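Local coordinates for protein STM4351 (PDB 2Y7I) that binds arginine with high specificity in the periplasm of Salmonella, as a member of the family 3 bacterial solute-binding proteins, at residues A[15-18]-A[19-23]; A[140-143]-A[144-147]. All coordinates share one frame; numbering follows the deposited sequence.

Contact 1 of 2, residues A[15-18]-A[19-23]. With ZN (zinc ion), chain F; ARG (arginine), chain C.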
# COMPACT_ATOMS: atom_id res chain seq x y z
N THR A 15 -22.90 3.74 -6.21
CA THR A 15 -23.78 4.65 -5.48
C THR A 15 -23.02 5.36 -4.36
O THR A 15 -23.62 6.04 -3.51
CB THR A 15 -24.92 3.82 -4.80
OG1 THR A 15 -24.33 2.76 -4.02
CG2 THR A 15 -25.83 3.21 -5.84
N TYR A 16 -21.69 5.19 -4.37
CA TYR A 16 -20.90 5.36 -3.15
C TYR A 16 -19.55 6.07 -3.37
O TYR A 16 -18.51 5.51 -3.09
CB TYR A 16 -20.68 3.96 -2.52
CG TYR A 16 -20.69 3.91 -1.00
CD1 TYR A 16 -21.73 4.48 -0.27
CD2 TYR A 16 -19.66 3.27 -0.29
CE1 TYR A 16 -21.75 4.44 1.13
CE2 TYR A 16 -19.67 3.22 1.11
CZ TYR A 16 -20.72 3.81 1.81
OH TYR A 16 -20.76 3.76 3.19
N ALA A 17 -19.59 7.30 -3.88
CA ALA A 17 -18.37 8.12 -4.01
C ALA A 17 -17.74 8.26 -2.63
O ALA A 17 -18.47 8.42 -1.65
CB ALA A 17 -18.71 9.51 -4.58
N PRO A 18 -16.39 8.22 -2.54
CA PRO A 18 -15.39 8.12 -3.62
C PRO A 18 -14.95 6.70 -3.98
O PRO A 18 -13.99 6.54 -4.74
CB PRO A 18 -14.19 8.85 -3.00
CG PRO A 18 -14.25 8.41 -1.55
CD PRO A 18 -15.74 8.33 -1.22
N TYR A 19 -15.59 5.68 -3.41
CA TYR A 19 -15.24 4.28 -3.68
C TYR A 19 -15.60 3.91 -5.13
O TYR A 19 -14.76 3.47 -5.89
CB TYR A 19 -15.95 3.36 -2.69
CG TYR A 19 -15.61 3.61 -1.24
CD1 TYR A 19 -14.45 3.08 -0.67
CD2 TYR A 19 -16.43 4.41 -0.43
CE1 TYR A 19 -14.12 3.31 0.66
CE2 TYR A 19 -16.11 4.64 0.90
CZ TYR A 19 -14.96 4.10 1.43
OH TYR A 19 -14.63 4.32 2.74
N GLU A 20 -16.87 4.12 -5.50
CA GLU A 20 -17.35 3.90 -6.86
C GLU A 20 -18.61 4.72 -7.07
O GLU A 20 -19.49 4.76 -6.20
CB GLU A 20 -17.66 2.42 -7.15
CG GLU A 20 -18.50 1.73 -6.07
CD GLU A 20 -17.64 1.02 -5.06
OE1 GLU A 20 -16.56 0.55 -5.46
OE2 GLU A 20 -18.04 0.94 -3.87
N PHE A 21 -18.66 5.39 -8.22
CA PHE A 21 -19.76 6.25 -8.58
C PHE A 21 -19.74 6.50 -10.09
O PHE A 21 -18.83 6.05 -10.79
CB PHE A 21 -19.74 7.55 -7.77
CG PHE A 21 -18.55 8.44 -8.03
CD1 PHE A 21 -17.32 8.18 -7.42
CD2 PHE A 21 -18.67 9.56 -8.85
CE1 PHE A 21 -16.22 9.01 -7.64
CE2 PHE A 21 -17.58 10.39 -9.09
CZ PHE A 21 -16.35 10.12 -8.47
N VAL A 22 -20.74 7.22 -10.57
CA VAL A 22 -20.91 7.43 -12.00
C VAL A 22 -20.61 8.90 -12.28
O VAL A 22 -21.13 9.78 -11.60
CB VAL A 22 -22.33 7.04 -12.48
CG1 VAL A 22 -22.46 7.15 -13.99
CG2 VAL A 22 -22.65 5.60 -12.06
N ASP A 23 -19.73 9.16 -13.24
CA ASP A 23 -19.40 10.54 -13.60
C ASP A 23 -20.37 11.06 -14.66
O ASP A 23 -21.33 10.38 -15.01
CB ASP A 23 -17.95 10.66 -14.09
CG ASP A 23 -17.70 9.92 -15.39
OD1 ASP A 23 -18.67 9.54 -16.09
OD2 ASP A 23 -16.52 9.74 -15.74
ZN ZN F . -16.17 10.24 -17.77
N ARG C . -18.68 -0.45 3.93
CA ARG C . -20.13 -0.78 4.10
C ARG C . -20.32 -2.29 4.07
O ARG C . -21.44 -2.78 4.16
CB ARG C . -20.98 -0.12 2.99
CG ARG C . -20.52 -0.44 1.56
CD ARG C . -21.47 0.10 0.50
NE ARG C . -20.82 0.07 -0.82
CZ ARG C . -21.39 0.45 -1.96
NH1 ARG C . -22.64 0.90 -1.99
NH2 ARG C . -20.69 0.37 -3.08
OXT ARG C . -19.34 -3.06 3.94

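Contact 2 of 2, residues A[140-143]-A[144-147]. With ZN (zinc ion), chain D.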
# COMPACT_ATOMS: atom_id res chain seq x y z
N ASP A 140 -31.83 0.71 -1.59
CA ASP A 140 -30.81 0.09 -2.44
C ASP A 140 -29.84 1.10 -3.08
O ASP A 140 -29.11 0.77 -4.02
CB ASP A 140 -31.43 -0.85 -3.48
CG ASP A 140 -31.70 -2.22 -2.91
OD1 ASP A 140 -31.68 -2.34 -1.67
OD2 ASP A 140 -31.93 -3.18 -3.67
N SER A 141 -29.84 2.33 -2.59
CA SER A 141 -28.91 3.34 -3.08
C SER A 141 -28.82 4.50 -2.12
O SER A 141 -29.84 5.14 -1.84
CB SER A 141 -29.35 3.84 -4.46
OG SER A 141 -28.53 4.92 -4.88
N TYR A 142 -27.61 4.78 -1.63
CA TYR A 142 -27.37 5.97 -0.81
C TYR A 142 -27.88 7.24 -1.49
O TYR A 142 -28.32 8.17 -0.82
CB TYR A 142 -25.90 6.05 -0.32
CG TYR A 142 -25.69 5.24 0.95
CD1 TYR A 142 -26.16 5.70 2.17
CD2 TYR A 142 -25.03 4.00 0.92
CE1 TYR A 142 -25.99 4.95 3.35
CE2 TYR A 142 -24.85 3.25 2.09
CZ TYR A 142 -25.33 3.73 3.31
OH TYR A 142 -25.20 2.98 4.47
N LEU A 143 -27.91 7.27 -2.83
CA LEU A 143 -28.43 8.44 -3.55
C LEU A 143 -29.91 8.74 -3.23
O LEU A 143 -30.30 9.90 -3.03
CB LEU A 143 -28.23 8.32 -5.07
CG LEU A 143 -26.90 7.87 -5.70
CD1 LEU A 143 -26.86 8.21 -7.20
CD2 LEU A 143 -25.66 8.43 -4.99
N ASN A 144 -30.73 7.70 -3.19
CA ASN A 144 -32.14 7.86 -2.80
C ASN A 144 -32.29 8.26 -1.33
O ASN A 144 -33.20 8.99 -0.96
CB ASN A 144 -32.90 6.57 -3.06
CG ASN A 144 -32.87 6.16 -4.52
OD1 ASN A 144 -32.39 5.09 -4.86
ND2 ASN A 144 -33.39 7.02 -5.39
N ALA A 145 -31.39 7.73 -0.50
CA ALA A 145 -31.36 8.05 0.94
C ALA A 145 -31.09 9.54 1.14
O ALA A 145 -31.83 10.23 1.86
CB ALA A 145 -30.30 7.20 1.64
N PHE A 146 -30.05 10.05 0.48
CA PHE A 146 -29.72 11.49 0.54
C PHE A 146 -30.87 12.38 0.05
O PHE A 146 -31.18 13.40 0.68
CB PHE A 146 -28.44 11.80 -0.24
CG PHE A 146 -27.19 11.27 0.42
CD1 PHE A 146 -26.94 11.52 1.77
CD2 PHE A 146 -26.26 10.54 -0.31
CE1 PHE A 146 -25.79 11.05 2.38
CE2 PHE A 146 -25.10 10.06 0.29
CZ PHE A 146 -24.87 10.31 1.64
N THR A 147 -31.50 11.99 -1.05
CA THR A 147 -32.67 12.71 -1.55
C THR A 147 -33.75 12.79 -0.48
O THR A 147 -34.34 13.85 -0.25
CB THR A 147 -33.23 12.05 -2.83
OG1 THR A 147 -32.21 12.02 -3.83
CG2 THR A 147 -34.43 12.82 -3.37
ZN ZN D . -32.15 -4.84 -2.89
O HOH W 1 -33.54 2.68 -2.98

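Contact 1 of 2, residues A[15-18]-A[19-23]
The side chain of Y16 runs alongside that of Y19. Its CB lies 3.6 Å from CZ of the bound arginine. CG is also near the guanidinium carbon. At CD2 the ring meets two neighbours: NE of the ligand and, at 3.4 Å, CD2 of Y19. Further out, CE2 still touches Y19 CD2, and the ligand's CD sits over one ring face, off its centre. OH is hydrogen-bonded to D160 OD2, an oxygen also hydrogen-bonded to the arginine. The two tyrosine rings are near parallel but displaced along each other, with little overlap. Y16 O lies at the edge of the Y19 ring, in its plane. The backbone forms a classic beta bulge: Y19 and E20 are set opposite the single residue Y16. The A17-P18 peptide bond, which is cis, lies in the turn between. Y16 N donates to E20 O at 2.9 Å. E20 N returns a bond to Y16 O, with an N-H...O angle of 165°, from well above the carbonyl plane (61° out of it). The E20 chain bends at chi2 (-94°), bringing OE2 within 2.8 Å of the ligand's NH2, a hydrogen bond. Away from the ligand, A17 CB packs over one face of the F21 ring, 3.4 Å from its CD1.

Contact 2 of 2, residues A[140-143]-A[144-147]
Y142 and F146 stand one helical turn apart, and CB of Y142 comes 4.1 Å from CE2 of the F146 ring. Between them lies the Y142 carbonyl. Its oxygen approaches F146 CD2 to 3.2 Å and accepts the F146 backbone N-H in a nearly straight bond, 170° at the hydrogen. The Y142 ring leads away from this turn. Its CD1 has only a loose contact with A145 CB, at 4.4 Å, and its OH is hydrogen-bonded to F158 O. The F146 ring stacks on W167. Y142, A145 and F146 all touch V157 of strand 156-160, so this side of the helix is buried against the sheet.

L143 and T147 form a second pair. T147 OG1 is turned back beside its own backbone N (chi1 -58°) and donates to L143 O at 3.0 Å. T147 N bonds to the same oxygen from the opposite face of the carbonyl plane. At the start of the helix, N144 OD1 lies 3.3 Å from S141 CB, and a water links it to D140 N. D140 OD2 binds a zinc ion together with D55. With chi1 at 173°, the S141 hydroxyl swings over the first turn, where OG accepts from L143 N at 3.2 Å. S141 is the N-cap of helix 142-150. That helix links strand 135-139 to strand 156-160, which run parallel with strand 114-118 between them: a beta-alpha-beta crossover.

How the contacts relate
Contact 1 comes first along the chain, in the loop after strand 7-12 and on strand 21-22. Contact 2 follows at the start of helix 142-150, after strand 135-139 of the mixed five-stranded sheet. Their centres are 12 Å apart and they touch directly. Y16 CE1 meets Y142 CD2 at 3.3 Å, with the ring planes at about 30°, and T15 packs against S141. The two contacts meet beside the arginine, in the cleft between the two lobes expected of this solute-binding family. The Y142 side chain is about 5 Å from the ligand and backs Y16 as a second shell. E118, from strand 114-118, hydrogen-bonds both T15 and the arginine, tying the loop of contact 1 to the sheet beside contact 2.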